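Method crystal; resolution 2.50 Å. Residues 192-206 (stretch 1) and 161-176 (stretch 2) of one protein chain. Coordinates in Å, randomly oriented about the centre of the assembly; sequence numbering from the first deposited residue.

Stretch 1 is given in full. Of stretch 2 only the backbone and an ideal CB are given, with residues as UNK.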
# COMPACT_ATOMS: atom_id res chain seq x y z
N LYS B 192 28.30 1.57 5.37
CA LYS B 192 29.01 0.51 6.09
C LYS B 192 30.48 0.58 5.74
O LYS B 192 31.29 1.03 6.54
CB LYS B 192 28.48 -0.88 5.71
CG LYS B 192 27.66 -1.64 6.76
CD LYS B 192 28.55 -2.44 7.71
CE LYS B 192 27.82 -2.73 9.01
NZ LYS B 192 28.77 -2.87 10.15
N GLU B 193 30.80 0.16 4.51
CA GLU B 193 32.17 0.17 4.01
C GLU B 193 32.93 1.42 4.41
O GLU B 193 33.99 1.31 5.02
CB GLU B 193 32.21 -0.00 2.50
CG GLU B 193 32.60 -1.39 2.05
CD GLU B 193 32.84 -1.47 0.55
OE1 GLU B 193 31.84 -1.54 -0.21
OE2 GLU B 193 34.03 -1.46 0.14
N VAL B 194 32.37 2.58 4.09
CA VAL B 194 32.99 3.87 4.42
C VAL B 194 33.28 4.03 5.91
O VAL B 194 34.42 4.29 6.29
CB VAL B 194 32.16 5.07 3.88
CG1 VAL B 194 32.68 6.39 4.43
CG2 VAL B 194 32.20 5.09 2.36
N ASN B 195 32.26 3.84 6.75
CA ASN B 195 32.40 3.98 8.20
C ASN B 195 33.49 3.08 8.81
O ASN B 195 34.39 3.57 9.50
CB ASN B 195 31.06 3.74 8.90
CG ASN B 195 31.20 3.65 10.40
OD1 ASN B 195 31.46 2.58 10.95
ND2 ASN B 195 31.04 4.78 11.08
N ASP B 196 33.37 1.78 8.56
CA ASP B 196 34.33 0.77 9.03
C ASP B 196 35.73 1.12 8.57
O ASP B 196 36.67 1.12 9.36
CB ASP B 196 33.96 -0.63 8.51
CG ASP B 196 32.61 -1.11 9.00
OD1 ASP B 196 31.93 -0.37 9.74
OD2 ASP B 196 32.23 -2.24 8.64
N MET B 197 35.86 1.44 7.28
CA MET B 197 37.15 1.70 6.66
C MET B 197 37.77 3.06 7.04
O MET B 197 38.85 3.41 6.59
CB MET B 197 37.00 1.58 5.14
CG MET B 197 38.27 1.25 4.40
SD MET B 197 38.33 2.17 2.87
CE MET B 197 37.81 3.78 3.46
N LEU B 198 37.07 3.82 7.88
CA LEU B 198 37.64 5.03 8.47
C LEU B 198 38.14 4.74 9.87
O LEU B 198 39.21 5.19 10.26
CB LEU B 198 36.63 6.18 8.49
CG LEU B 198 36.34 6.96 7.21
CD1 LEU B 198 35.57 8.23 7.56
CD2 LEU B 198 37.61 7.31 6.43
N LEU B 199 37.33 3.99 10.62
CA LEU B 199 37.70 3.48 11.94
C LEU B 199 38.88 2.49 11.86
O LEU B 199 39.76 2.51 12.71
CB LEU B 199 36.51 2.78 12.60
CG LEU B 199 35.19 3.52 12.85
CD1 LEU B 199 34.16 2.52 13.38
CD2 LEU B 199 35.38 4.70 13.80
N GLU B 200 38.87 1.64 10.83
CA GLU B 200 39.98 0.71 10.56
C GLU B 200 41.22 1.45 10.03
O GLU B 200 42.27 0.85 9.83
CB GLU B 200 39.56 -0.37 9.56
CG GLU B 200 38.62 -1.43 10.13
CD GLU B 200 38.17 -2.44 9.08
OE1 GLU B 200 37.52 -2.05 8.08
OE2 GLU B 200 38.47 -3.64 9.27
N ASN B 201 41.06 2.75 9.81
CA ASN B 201 42.18 3.60 9.48
C ASN B 201 42.31 4.74 10.49
O ASN B 201 43.02 5.72 10.26
CB ASN B 201 42.03 4.14 8.07
CG ASN B 201 43.28 3.94 7.24
OD1 ASN B 201 43.71 2.81 7.02
ND2 ASN B 201 43.88 5.04 6.79
N GLY B 202 41.60 4.58 11.61
CA GLY B 202 41.71 5.47 12.77
C GLY B 202 41.31 6.92 12.56
O GLY B 202 42.01 7.83 13.00
N ILE B 203 40.19 7.13 11.88
CA ILE B 203 39.69 8.49 11.69
C ILE B 203 38.36 8.66 12.42
O ILE B 203 37.55 7.72 12.48
CB ILE B 203 39.64 8.90 10.19
CG1 ILE B 203 40.92 8.43 9.47
CG2 ILE B 203 39.47 10.42 10.07
CD1 ILE B 203 40.93 8.56 7.95
N LYS B 204 38.15 9.84 13.00
CA LYS B 204 37.02 10.08 13.89
C LYS B 204 36.29 11.41 13.62
O LYS B 204 35.83 12.10 14.54
CB LYS B 204 37.46 9.95 15.37
CG LYS B 204 36.36 9.41 16.32
CD LYS B 204 35.65 10.53 17.11
CE LYS B 204 34.11 10.44 17.02
NZ LYS B 204 33.47 9.35 17.81
N ILE B 205 36.19 11.78 12.34
CA ILE B 205 35.36 12.92 11.94
C ILE B 205 33.90 12.48 11.76
O ILE B 205 33.64 11.30 11.46
CB ILE B 205 35.91 13.65 10.68
CG1 ILE B 205 35.73 12.80 9.41
CG2 ILE B 205 37.38 14.11 10.90
CD1 ILE B 205 35.92 13.57 8.11
N PRO B 206 32.94 13.40 11.97
CA PRO B 206 31.54 12.99 11.78
C PRO B 206 31.25 12.70 10.31
O PRO B 206 31.79 13.35 9.41
CB PRO B 206 30.75 14.21 12.26
CG PRO B 206 31.72 15.08 12.97
CD PRO B 206 33.05 14.81 12.38
N UNK B 161 31.21 6.34 -5.95
CA UNK B 161 32.50 6.52 -5.23
C UNK B 161 32.86 5.38 -4.25
O UNK B 161 32.17 5.19 -3.24
CB UNK B 161 32.46 7.84 -4.45
N UNK B 162 33.97 4.66 -4.52
CA UNK B 162 34.33 3.33 -3.97
C UNK B 162 34.83 3.16 -2.52
O UNK B 162 35.15 2.03 -2.14
CB UNK B 162 35.43 2.76 -4.87
N UNK B 163 34.88 4.22 -1.72
CA UNK B 163 35.34 4.13 -0.30
C UNK B 163 36.86 4.22 -0.10
O UNK B 163 37.31 5.11 0.63
CB UNK B 163 34.86 2.81 0.30
N UNK B 164 37.64 3.33 -0.72
CA UNK B 164 39.12 3.48 -0.80
C UNK B 164 39.47 4.91 -1.16
O UNK B 164 40.48 5.47 -0.72
CB UNK B 164 39.72 2.52 -1.83
N UNK B 165 38.60 5.49 -1.98
CA UNK B 165 38.75 6.80 -2.58
C UNK B 165 38.28 7.90 -1.65
O UNK B 165 38.75 9.04 -1.73
CB UNK B 165 37.98 6.87 -3.90
N UNK B 166 37.34 7.54 -0.77
CA UNK B 166 36.82 8.46 0.24
C UNK B 166 37.90 8.62 1.29
O UNK B 166 38.22 9.73 1.71
CB UNK B 166 35.51 7.96 0.85
N UNK B 167 38.47 7.48 1.68
CA UNK B 167 39.63 7.41 2.56
C UNK B 167 40.73 8.36 2.06
O UNK B 167 41.12 9.29 2.76
CB UNK B 167 40.15 5.97 2.64
N UNK B 168 41.18 8.12 0.83
CA UNK B 168 42.22 8.91 0.20
C UNK B 168 41.93 10.41 0.19
O UNK B 168 42.82 11.22 0.43
CB UNK B 168 42.43 8.42 -1.24
N UNK B 169 40.68 10.79 -0.07
CA UNK B 169 40.34 12.21 -0.07
C UNK B 169 40.32 12.77 1.36
O UNK B 169 40.87 13.85 1.61
CB UNK B 169 38.98 12.43 -0.74
N UNK B 170 39.73 12.03 2.29
CA UNK B 170 39.67 12.45 3.69
C UNK B 170 41.07 12.60 4.29
O UNK B 170 41.33 13.49 5.11
CB UNK B 170 38.86 11.45 4.51
N UNK B 171 41.99 11.72 3.86
CA UNK B 171 43.39 11.82 4.24
C UNK B 171 44.01 13.12 3.73
O UNK B 171 44.53 13.90 4.53
CB UNK B 171 44.17 10.62 3.71
N UNK B 172 43.91 13.38 2.42
CA UNK B 172 44.56 14.55 1.80
C UNK B 172 44.05 15.89 2.31
O UNK B 172 44.83 16.79 2.60
CB UNK B 172 44.37 14.50 0.28
N UNK B 173 42.73 16.03 2.42
CA UNK B 173 42.12 17.35 2.60
C UNK B 173 41.87 17.66 4.05
O UNK B 173 41.51 18.79 4.39
CB UNK B 173 40.80 17.44 1.82
N UNK B 174 42.08 16.64 4.89
CA UNK B 174 41.81 16.68 6.33
C UNK B 174 40.56 17.52 6.60
O UNK B 174 40.63 18.61 7.18
CB UNK B 174 43.01 17.25 7.09
N UNK B 175 39.40 17.00 6.17
CA UNK B 175 38.16 17.74 6.28
C UNK B 175 37.61 17.66 7.70
O UNK B 175 38.00 16.77 8.47
CB UNK B 175 37.13 17.21 5.28
N UNK B 176 36.72 18.57 8.03
CA UNK B 176 36.07 18.56 9.33
C UNK B 176 34.84 17.64 9.33
O UNK B 176 34.39 17.17 10.39
CB UNK B 176 35.67 19.98 9.73

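Position 161 has no atom of stretch 1 within 5.5 Å of its ideal CB, so the contact sets no preference; it is Val-161. At 162 CA-to-CB points away and phi is -74°, a value that admits proline among many others; Pro-162 is found.

Position 163 is the N-cap of helix 164-173, with CA only 5.3 Å from the CA of Val-194. Its CB points toward stretch 1, and the ideal CB lies 4.1 Å from Val-194 CG2 and 4.4 Å from Met-197 SD. So close an approach favours a small residue; phi of 86° would suit glycine, and serine or asparagine are common N-caps. The residue is Ala-163, whose CB packs 3.9 Å from Val-194 CG2.

Position 164 points away, so a polar side chain is reasonable; Glu-164 bends its end back nearer to stretch 1. Position 165, also directed away, leaves the choice open and holds Glu-165.

At 166 CB points toward stretch 1, 4.6 Å from Val-194 CG2. Valine, isoleucine, alanine or leucine could meet this apolar surface; in Val-166, CG2 comes 4.2 Å from Val-194 CG2.

Position 167 faces Met-197, Leu-198 and Ile-203, with its ideal CB a tight 3.3 Å from Met-197 CE. A flexible apolar chain, leucine or methionine, could lead past that methyl. Leu-167 does so: its CD2 reaches Leu-198 CD2 at 3.9 Å and Ile-203 CD1 at 3.8 Å.

Positions 168 and 169 are out of reach, and helical angles suit the small Ala-168 and Ala-169 as they would many residues.

Position 170 points toward a cluster of methyls: its ideal CB is 4.7 Å from Leu-198 CD2, 4.9 Å from Ile-203 CD1 and 5.1 Å from Ile-205 CD1. An aliphatic residue is expected, valine, isoleucine or leucine. Val-170 places CG1 3.8 Å from Ile-205 CD1.

Position 171 points sideways, where a long polar chain could reach Asn-201. Gln-171 extends that way, but its NE2 lies 2.8 Å from Asn-201 ND2; as modelled these are two donors, and no hydrogen bond is formed.

Positions 172 and 173 are out of reach and hold Lys-172 and Glu-173. At 174 phi turns positive (36°) as the chain leaves the helix, favouring glycine or asparagine; Lys-174 occupies it, its end leading away.

Position 175 points sideways, its ideal CB 4.8 Å from Ile-205 CD1, and phi of -79° permits proline as well as small aliphatics. Pro-175 sets CG 3.9 Å from Ile-205 CD1.

At 176 CA-to-CB points away and no atom of stretch 1 lies within 5.5 Å of the ideal CB, so stretch 1 sets no preference and polar or apolar residues would serve. Ile-176 contributes its backbone, with O 3.4 Å from Pro-206 CD.

Stretch 2 (161-176) VPAEEVLAAVQKEKPI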
# COMPACT_ATOMS: atom_id res chain seq x y z
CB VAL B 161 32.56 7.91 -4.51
CG1 VAL B 161 33.90 8.12 -3.83
CG2 VAL B 161 32.32 9.05 -5.50
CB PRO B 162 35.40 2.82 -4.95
CG PRO B 162 35.44 3.81 -6.09
CD PRO B 162 34.97 5.10 -5.50
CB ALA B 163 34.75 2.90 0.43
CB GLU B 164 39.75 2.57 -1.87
CG GLU B 164 39.99 1.11 -1.48
CD GLU B 164 38.76 0.22 -1.68
OE1 GLU B 164 37.93 0.51 -2.59
OE2 GLU B 164 38.63 -0.77 -0.93
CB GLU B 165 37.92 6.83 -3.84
CG GLU B 165 38.60 7.44 -5.01
CD GLU B 165 37.77 7.33 -6.25
OE1 GLU B 165 37.79 6.24 -6.88
OE2 GLU B 165 37.11 8.34 -6.59
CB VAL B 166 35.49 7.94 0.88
CG1 VAL B 166 34.91 8.96 1.85
CG2 VAL B 166 34.47 7.62 -0.19
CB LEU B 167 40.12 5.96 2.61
CG LEU B 167 41.09 5.40 3.66
CD1 LEU B 167 42.49 5.30 3.06
CD2 LEU B 167 41.08 6.18 4.98
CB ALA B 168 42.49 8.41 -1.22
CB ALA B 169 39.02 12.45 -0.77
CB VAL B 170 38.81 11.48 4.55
CG1 VAL B 170 38.70 11.97 5.99
CG2 VAL B 170 37.41 11.33 3.95
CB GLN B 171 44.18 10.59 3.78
CG GLN B 171 43.97 9.37 4.69
CD GLN B 171 44.49 8.06 4.11
OE1 GLN B 171 44.71 7.92 2.90
NE2 GLN B 171 44.67 7.08 4.98
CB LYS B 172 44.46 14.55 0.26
CG LYS B 172 44.65 13.21 -0.47
CD LYS B 172 45.88 12.44 -0.01
CE LYS B 172 45.84 10.99 -0.51
NZ LYS B 172 46.21 10.05 0.59
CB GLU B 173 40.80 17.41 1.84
CG GLU B 173 40.86 16.84 0.43
CD GLU B 173 41.48 17.78 -0.58
OE1 GLU B 173 41.59 18.99 -0.29
OE2 GLU B 173 41.84 17.31 -1.67
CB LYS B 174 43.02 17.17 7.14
CG LYS B 174 44.04 16.08 7.49
CD LYS B 174 45.35 16.69 8.01
CE LYS B 174 46.48 15.66 8.07
NZ LYS B 174 47.75 16.17 7.46
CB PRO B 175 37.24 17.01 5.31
CG PRO B 175 37.72 15.60 5.35
CD PRO B 175 39.20 15.67 5.56
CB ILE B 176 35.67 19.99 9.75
CG1 ILE B 176 35.01 20.72 8.57
CG2 ILE B 176 36.92 20.75 10.26
CD1 ILE B 176 33.89 21.65 8.97
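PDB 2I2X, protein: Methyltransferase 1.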